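Local structure of BPH (Thiobacillus denitrificans, 5OVS) at residues A13-D17 and A163-V167; H35-I39 and V181-V185; T1-I5 and V46-G50. The protein forms a tetradecameric double ring as a bacterial homologue of the proteasome and probably hydrolyses peptide bonds of proteins admitted to its inner cavity. All coordinates share one frame; numbering follows the deposited sequence.

Overall arrangement
The three contacts cut through the alpha-beta-beta-alpha sandwich expected of a proteasome-type subunit. Contact 1 lays helix 159-173 on the outer side of the sheet that contains strands 3-8, 11-16 and 182-187. Contacts 2 and 3 instead join that sheet to the second one, through strands 38-41 and 44-48. Contact 3 is buried, its centre about 3 Å from the centre of the chain, and contact 1 is buried too, whereas contact 2, where strands outermost in their sheets within the chain come together, is partly buried. Chemistry follows place: methyl groups do most of the touching in contacts 1 and 3, while contact 2 adds an amide and a bridging water. Lys-37 of contact 2 ties the other two together, by a salt bridge to Asp-17 and a hydrogen bond to Thr-1.

Contact 1: residues A13-D17 and A163-V167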
loop_
_atom_site.group_PDB
_atom_site.type_symbol
_atom_site.label_atom_id
_atom_site.label_comp_id
_atom_site.label_asym_id
_atom_site.label_seq_id
_atom_site.Cartn_x
_atom_site.Cartn_y
_atom_site.Cartn_z
ATOM N N ALA K 13 -49.832 3.286 2.421
ATOM C CA ALA K 13 -49.228 3.487 3.732
ATOM C C ALA K 13 -47.723 3.584 3.657
ATOM O O ALA K 13 -47.106 3.152 2.688
ATOM C CB ALA K 13 -49.626 2.387 4.688
ATOM N N ILE K 14 -47.148 4.188 4.689
ATOM C CA ILE K 14 -45.715 4.408 4.766
ATOM C C ILE K 14 -45.319 4.365 6.236
ATOM O O ILE K 14 -46.045 4.885 7.096
ATOM C CB ILE K 14 -45.305 5.731 4.069
ATOM C CG1 ILE K 14 -43.783 5.860 4.004
ATOM C CG2 ILE K 14 -45.933 6.951 4.742
ATOM C CD1 ILE K 14 -43.301 6.990 3.124
ATOM N N ALA K 15 -44.203 3.696 6.539
ATOM C CA ALA K 15 -43.765 3.565 7.933
ATOM C C ALA K 15 -42.260 3.705 8.102
ATOM O O ALA K 15 -41.510 3.706 7.133
ATOM C CB ALA K 15 -44.246 2.247 8.514
ATOM N N ALA K 16 -41.832 3.848 9.347
ATOM C CA ALA K 16 -40.416 3.965 9.661
ATOM C C ALA K 16 -40.203 3.619 11.113
ATOM O O ALA K 16 -41.092 3.814 11.939
ATOM C CB ALA K 16 -39.899 5.370 9.380
ATOM N N ASP K 17 -39.024 3.097 11.420
ATOM C CA ASP K 17 -38.628 2.941 12.807
ATOM C C ASP K 17 -38.235 4.335 13.328
ATOM O O ASP K 17 -38.308 5.316 12.601
ATOM C CB ASP K 17 -37.495 1.907 12.944
ATOM C CG ASP K 17 -36.134 2.520 12.824
ATOM O OD1 ASP K 17 -35.709 2.877 11.701
ATOM O OD2 ASP K 17 -35.488 2.650 13.878
ATOM N N ALA K 163 -47.153 -2.316 6.309
ATOM C CA ALA K 163 -46.010 -1.395 6.339
ATOM C C ALA K 163 -45.368 -1.393 7.710
ATOM O O ALA K 163 -44.154 -1.470 7.829
ATOM C CB ALA K 163 -46.451 0.011 5.976
ATOM N N ARG K 164 -46.203 -1.325 8.747
ATOM C CA ARG K 164 -45.717 -1.342 10.124
ATOM C C ARG K 164 -45.046 -2.663 10.435
ATOM O O ARG K 164 -43.984 -2.693 11.042
ATOM C CB ARG K 164 -46.856 -1.112 11.113
ATOM C CG ARG K 164 -47.414 0.299 11.087
ATOM C CD ARG K 164 -48.645 0.385 11.963
ATOM N NE ARG K 164 -48.301 0.182 13.362
ATOM C CZ ARG K 164 -47.718 1.093 14.143
ATOM N NH1 ARG K 164 -47.400 2.299 13.681
ATOM N NH2 ARG K 164 -47.433 0.789 15.402
ATOM N N LEU K 165 -45.671 -3.757 10.032
ATOM C CA LEU K 165 -45.103 -5.064 10.317
ATOM C C LEU K 165 -43.696 -5.164 9.726
ATOM O O LEU K 165 -42.820 -5.776 10.320
ATOM C CB LEU K 165 -46.011 -6.187 9.805
ATOM C CG LEU K 165 -45.580 -7.600 10.230
ATOM C CD1 LEU K 165 -45.681 -7.773 11.738
ATOM C CD2 LEU K 165 -46.404 -8.669 9.532
ATOM N N GLY K 166 -43.481 -4.548 8.568
ATOM C CA GLY K 166 -42.178 -4.560 7.925
ATOM C C GLY K 166 -41.109 -3.951 8.799
ATOM O O GLY K 166 -39.990 -4.441 8.885
ATOM N N VAL K 167 -41.469 -2.877 9.469
ATOM C CA VAL K 167 -40.552 -2.180 10.342
ATOM C C VAL K 167 -40.259 -3.008 11.599
ATOM O O VAL K 167 -39.134 -2.999 12.087
ATOM C CB VAL K 167 -41.140 -0.810 10.719
ATOM C CG1 VAL K 167 -40.262 -0.095 11.740
ATOM C CG2 VAL K 167 -41.332 0.039 9.460
#
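Val-167 and Ala-163, one helical turn apart, press against Ala-15 and its neighbours on strand 11-16, a compact example of how a helix lies on a sheet when the touching residues are small. The axes of the two short segments run nearly parallel, 19° apart and 7.2 Å at their closest. Such an approach goes with the alanines facing each other: Ala-13 and Ala-15 point toward the helix, while Ile-14 and Ala-16 point away from it.

The apolar contacts form a short ladder. Ala-163 CB lies 4.0 Å from Ala-15 CB and 4.2 Å from Ala-13 CB, spanning two successive inward-facing residues of the strand. Val-167 divides its branches along the strand. Its CG2 meets Ala-15 CB at 3.8 Å, while CG1, held anti to the backbone N (chi1 175°), lies against the peptide linking Ala-16 to Asp-17, 3.4 Å from Asp-17 N, and is 3.6 Å from Asp-17 CB.

No hydrogen bond crosses between the segments, and several polar groups have partners elsewhere. Asp-17 OD2 accepts from the backbone N of Leu-19 and of Gly-178, and its OD1 forms a salt bridge with Lys-37; the side chain thus turns its polar end away from the helix. Arg-164, at the margin, sends NH1 to Val-181 O and Ser-183 OG.

Around this interface, strand 11-16 runs between strands 3-8 and 182-187. Thr-4 touches both Ala-15 and Val-167 and bonds through OG1 to Ala-163 O, and Ile-14, on the far face of the sheet, packs on Tyr-45 and Ala-47 of strand 44-48.

Contact 2: residues H35-I39 and V181-V185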
loop_
_atom_site.group_PDB
_atom_site.type_symbol
_atom_site.label_atom_id
_atom_site.label_comp_id
_atom_site.label_asym_id
_atom_site.label_seq_id
_atom_site.Cartn_x
_atom_site.Cartn_y
_atom_site.Cartn_z
ATOM N N HIS K 35 -37.588 12.194 16.825
ATOM C CA HIS K 35 -37.118 10.876 16.399
ATOM C C HIS K 35 -37.773 10.416 15.102
ATOM O O HIS K 35 -37.484 9.313 14.618
ATOM C CB HIS K 35 -37.423 9.862 17.491
ATOM C CG HIS K 35 -38.838 9.922 17.986
ATOM N ND1 HIS K 35 -39.178 10.464 19.208
ATOM C CD2 HIS K 35 -39.999 9.533 17.414
ATOM C CE1 HIS K 35 -40.484 10.377 19.378
ATOM N NE2 HIS K 35 -41.005 9.819 18.302
ATOM N N GLU K 36 -38.647 11.251 14.546
ATOM C CA GLU K 36 -39.398 10.905 13.343
ATOM C C GLU K 36 -38.481 10.915 12.133
ATOM O O GLU K 36 -37.696 11.833 11.966
ATOM C CB GLU K 36 -40.567 11.888 13.113
ATOM C CG GLU K 36 -41.848 11.600 13.912
ATOM C CD GLU K 36 -42.027 12.398 15.205
ATOM O OE1 GLU K 36 -41.060 13.010 15.722
ATOM O OE2 GLU K 36 -43.175 12.415 15.716
ATOM N N LYS K 37 -38.590 9.887 11.292
ATOM C CA LYS K 37 -37.795 9.778 10.077
ATOM C C LYS K 37 -38.619 10.048 8.816
ATOM O O LYS K 37 -38.145 9.823 7.700
ATOM C CB LYS K 37 -37.137 8.396 10.004
ATOM C CG LYS K 37 -36.263 8.064 11.203
ATOM C CD LYS K 37 -35.531 6.744 10.994
ATOM C CE LYS K 37 -34.692 6.340 12.198
ATOM N NZ LYS K 37 -34.002 5.020 12.034
ATOM N N ILE K 38 -39.837 10.553 8.986
ATOM C CA ILE K 38 -40.715 10.838 7.858
ATOM C C ILE K 38 -41.133 12.308 7.888
ATOM O O ILE K 38 -41.561 12.810 8.917
ATOM C CB ILE K 38 -41.991 9.951 7.896
ATOM C CG1 ILE K 38 -41.631 8.469 7.917
ATOM C CG2 ILE K 38 -42.906 10.243 6.714
ATOM C CD1 ILE K 38 -42.817 7.559 8.149
ATOM N N ILE K 39 -41.045 12.983 6.748
ATOM C CA ILE K 39 -41.482 14.385 6.648
ATOM C C ILE K 39 -42.576 14.552 5.611
ATOM O O ILE K 39 -42.671 13.785 4.659
ATOM C CB ILE K 39 -40.315 15.358 6.304
ATOM C CG1 ILE K 39 -39.663 15.000 4.962
ATOM C CG2 ILE K 39 -39.291 15.370 7.424
ATOM C CD1 ILE K 39 -38.510 15.895 4.556
ATOM N N VAL K 181 -42.635 2.127 16.005
ATOM C CA VAL K 181 -42.850 2.387 14.600
ATOM C C VAL K 181 -43.783 3.590 14.417
ATOM O O VAL K 181 -44.793 3.718 15.095
ATOM C CB VAL K 181 -43.520 1.171 13.939
ATOM C CG1 VAL K 181 -43.613 1.362 12.428
ATOM C CG2 VAL K 181 -42.761 -0.104 14.320
ATOM N N GLN K 182 -43.442 4.446 13.470
ATOM C CA GLN K 182 -44.286 5.558 13.074
ATOM C C GLN K 182 -44.882 5.212 11.721
ATOM O O GLN K 182 -44.224 4.568 10.910
ATOM C CB GLN K 182 -43.418 6.803 12.939
ATOM C CG GLN K 182 -44.143 8.045 12.463
ATOM C CD GLN K 182 -43.195 9.142 11.997
ATOM O OE1 GLN K 182 -42.023 8.888 11.669
ATOM N NE2 GLN K 182 -43.704 10.375 11.948
ATOM N N SER K 183 -46.111 5.638 11.457
ATOM C CA SER K 183 -46.683 5.412 10.141
ATOM C C SER K 183 -47.759 6.420 9.760
ATOM O O SER K 183 -48.311 7.106 10.599
ATOM C CB SER K 183 -47.251 4.008 10.043
ATOM O OG SER K 183 -48.333 3.830 10.936
ATOM N N PHE K 184 -48.040 6.487 8.468
ATOM C CA PHE K 184 -49.113 7.307 7.952
ATOM C C PHE K 184 -49.849 6.503 6.904
ATOM O O PHE K 184 -49.255 5.626 6.273
ATOM C CB PHE K 184 -48.557 8.583 7.323
ATOM C CG PHE K 184 -47.902 9.503 8.311
ATOM C CD1 PHE K 184 -46.597 9.284 8.719
ATOM C CD2 PHE K 184 -48.591 10.588 8.841
ATOM C CE1 PHE K 184 -45.989 10.129 9.637
ATOM C CE2 PHE K 184 -47.977 11.441 9.750
ATOM C CZ PHE K 184 -46.675 11.212 10.148
ATOM N N VAL K 185 -51.132 6.801 6.724
ATOM C CA VAL K 185 -51.948 6.144 5.717
ATOM C C VAL K 185 -52.779 7.191 4.970
ATOM O O VAL K 185 -53.172 8.214 5.539
ATOM C CB VAL K 185 -52.845 5.047 6.347
ATOM C CG1 VAL K 185 -53.941 5.643 7.211
ATOM C CG2 VAL K 185 -53.436 4.135 5.276
HETATM O O HOH W 1 -39.841 7.443 12.218
#
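Gln-182 reaches across to Glu-36 and Ile-38 as an almost straight arm. Its CG stands anti to the backbone N (chi1 177°) and the chain stays extended beyond, which carries the amide from strand 182-187 to the loop leading into strand 38-41. Glu-36, bent at chi2 (97°), crosses this arm at about a right angle, its CB and CG lying against the amide and its carboxylate plane turned 63° from the amide plane. Beyond the bend, OE1 of Glu-36 sits above one face of the His-35 ring, offset toward the rim.

The amide oxygen is held by a water that accepts from Lys-37 N at 2.9 Å and donates to Gln-182 OE1 at 2.7 Å. Ile-38 slides past Gln-182 in the opposite direction, its CG1 3.8 Å from Gln-182 OE1, and Ile-38 CD1 meets the edge of the Phe-184 ring near its plane, 4.2 Å from Phe-184 CD1. A leucine in place of Gln-182 has no amide oxygen, and the water bound to Lys-37 N would probably lose its second anchor.

The contact closes one border of the sandwich: strands 38-41 and 182-187 are each outermost in their sheets within the chain. Ile-38 also packs on Ala-47 and Ala-16, and Phe-184 stacks with Tyr-45 of strand 44-48.

Contact 3: residues T1-I5 and V46-G50; sequences TTVTI and VAITG
Methyl groups of Thr-1 and Val-3 meet those of Ala-47 and Thr-49 in a buried sheet-to-sheet contact, where strand 3-8 and the N-terminal residues before it face strand 44-48 and the residues just after it. Val-3 does most of the joining. Its CG1 lies 3.5 Å from Ala-47 CB, and its CG2 comes to 3.4 Å from Thr-49 CG2, tighter than usual for two carbons. The same Thr-49 methyl touches Thr-1 CG2 at 3.8 Å, so it rests against both Thr-1 and Val-3.

The two threonines divide their branches by chemistry. In Thr-1, CG2 is anti to the backbone N while OG1 stands beside that N (chi1 -72°), which turns the methyl to Thr-49 and the hydroxyl to a hydrogen bond with Lys-37 NZ. Thr-49 likewise offers its methyl here and bonds through OG1 to Asp-110 O. Ala-16, Leu-112 and Tyr-137 also touch Val-3.

Methyl groups do nearly all the touching, and no hydrogen bond runs across. Thr-1 therefore packs by its methyl while its hydroxyl turns to Lys-37, an arrangement consistent with the N-terminal threonine nucleophile of proteasome-type hydrolases.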
loop_
_atom_site.group_PDB
_atom_site.type_symbol
_atom_site.label_atom_id
_atom_site.label_comp_id
_atom_site.label_asym_id
_atom_site.label_seq_id
_atom_site.Cartn_x
_atom_site.Cartn_y
_atom_site.Cartn_z
ATOM N N THR K 1 -31.622 1.774 10.086
ATOM C CA THR K 1 -32.929 2.405 9.760
ATOM C C THR K 1 -33.758 1.437 8.918
ATOM O O THR K 1 -33.210 0.676 8.140
ATOM C CB THR K 1 -32.727 3.739 9.011
ATOM O OG1 THR K 1 -32.233 4.728 9.918
ATOM C CG2 THR K 1 -34.006 4.243 8.443
ATOM N N THR K 2 -35.075 1.449 9.106
ATOM C CA THR K 2 -35.991 0.786 8.195
ATOM C C THR K 2 -37.145 1.716 7.863
ATOM O O THR K 2 -37.786 2.264 8.759
ATOM C CB THR K 2 -36.573 -0.489 8.790
ATOM O OG1 THR K 2 -35.503 -1.374 9.142
ATOM C CG2 THR K 2 -37.483 -1.183 7.779
ATOM N N VAL K 3 -37.392 1.879 6.567
ATOM C CA VAL K 3 -38.559 2.597 6.069
ATOM C C VAL K 3 -39.325 1.657 5.139
ATOM O O VAL K 3 -38.714 0.897 4.388
ATOM C CB VAL K 3 -38.183 3.889 5.316
ATOM C CG1 VAL K 3 -37.669 4.948 6.279
ATOM C CG2 VAL K 3 -37.157 3.623 4.222
ATOM N N THR K 4 -40.647 1.686 5.207
ATOM C CA THR K 4 -41.459 0.830 4.371
ATOM C C THR K 4 -42.573 1.621 3.683
ATOM O O THR K 4 -43.011 2.697 4.140
ATOM C CB THR K 4 -42.082 -0.324 5.170
ATOM O OG1 THR K 4 -42.899 0.212 6.214
ATOM C CG2 THR K 4 -40.988 -1.228 5.789
ATOM N N ILE K 5 -43.028 1.072 2.568
ATOM C CA ILE K 5 -44.077 1.701 1.821
ATOM C C ILE K 5 -44.942 0.615 1.189
ATOM O O ILE K 5 -44.432 -0.386 0.697
ATOM C CB ILE K 5 -43.489 2.674 0.787
ATOM C CG1 ILE K 5 -44.559 3.675 0.355
ATOM C CG2 ILE K 5 -42.862 1.916 -0.373
ATOM C CD1 ILE K 5 -43.995 4.899 -0.307
ATOM N N VAL K 46 -42.273 11.754 2.935
ATOM C CA VAL K 46 -40.969 11.278 2.532
ATOM C C VAL K 46 -40.279 10.637 3.737
ATOM O O VAL K 46 -40.115 11.273 4.774
ATOM C CB VAL K 46 -40.112 12.417 1.944
ATOM C CG1 VAL K 46 -38.792 11.881 1.398
ATOM C CG2 VAL K 46 -40.884 13.134 0.849
ATOM N N ALA K 47 -39.907 9.371 3.579
ATOM C CA ALA K 47 -39.249 8.593 4.617
ATOM C C ALA K 47 -37.792 8.448 4.225
ATOM O O ALA K 47 -37.494 8.037 3.109
ATOM C CB ALA K 47 -39.906 7.231 4.754
ATOM N N ILE K 48 -36.894 8.793 5.144
ATOM C CA ILE K 48 -35.501 9.053 4.797
ATOM C C ILE K 48 -34.551 8.132 5.555
ATOM O O ILE K 48 -34.676 7.996 6.752
ATOM C CB ILE K 48 -35.148 10.517 5.087
ATOM C CG1 ILE K 48 -36.129 11.447 4.349
ATOM C CG2 ILE K 48 -33.717 10.801 4.668
ATOM C CD1 ILE K 48 -36.155 12.889 4.833
ATOM N N THR K 49 -33.627 7.484 4.842
ATOM C CA THR K 49 -32.603 6.619 5.454
ATOM C C THR K 49 -31.233 7.278 5.293
ATOM O O THR K 49 -31.079 8.199 4.493
ATOM C CB THR K 49 -32.558 5.232 4.791
ATOM O OG1 THR K 49 -31.950 5.327 3.497
ATOM C CG2 THR K 49 -33.945 4.664 4.631
ATOM N N GLY K 50 -30.240 6.803 6.038
ATOM C CA GLY K 50 -28.900 7.408 6.028
ATOM C C GLY K 50 -28.695 8.234 7.278
ATOM O O GLY K 50 -29.366 8.011 8.272
#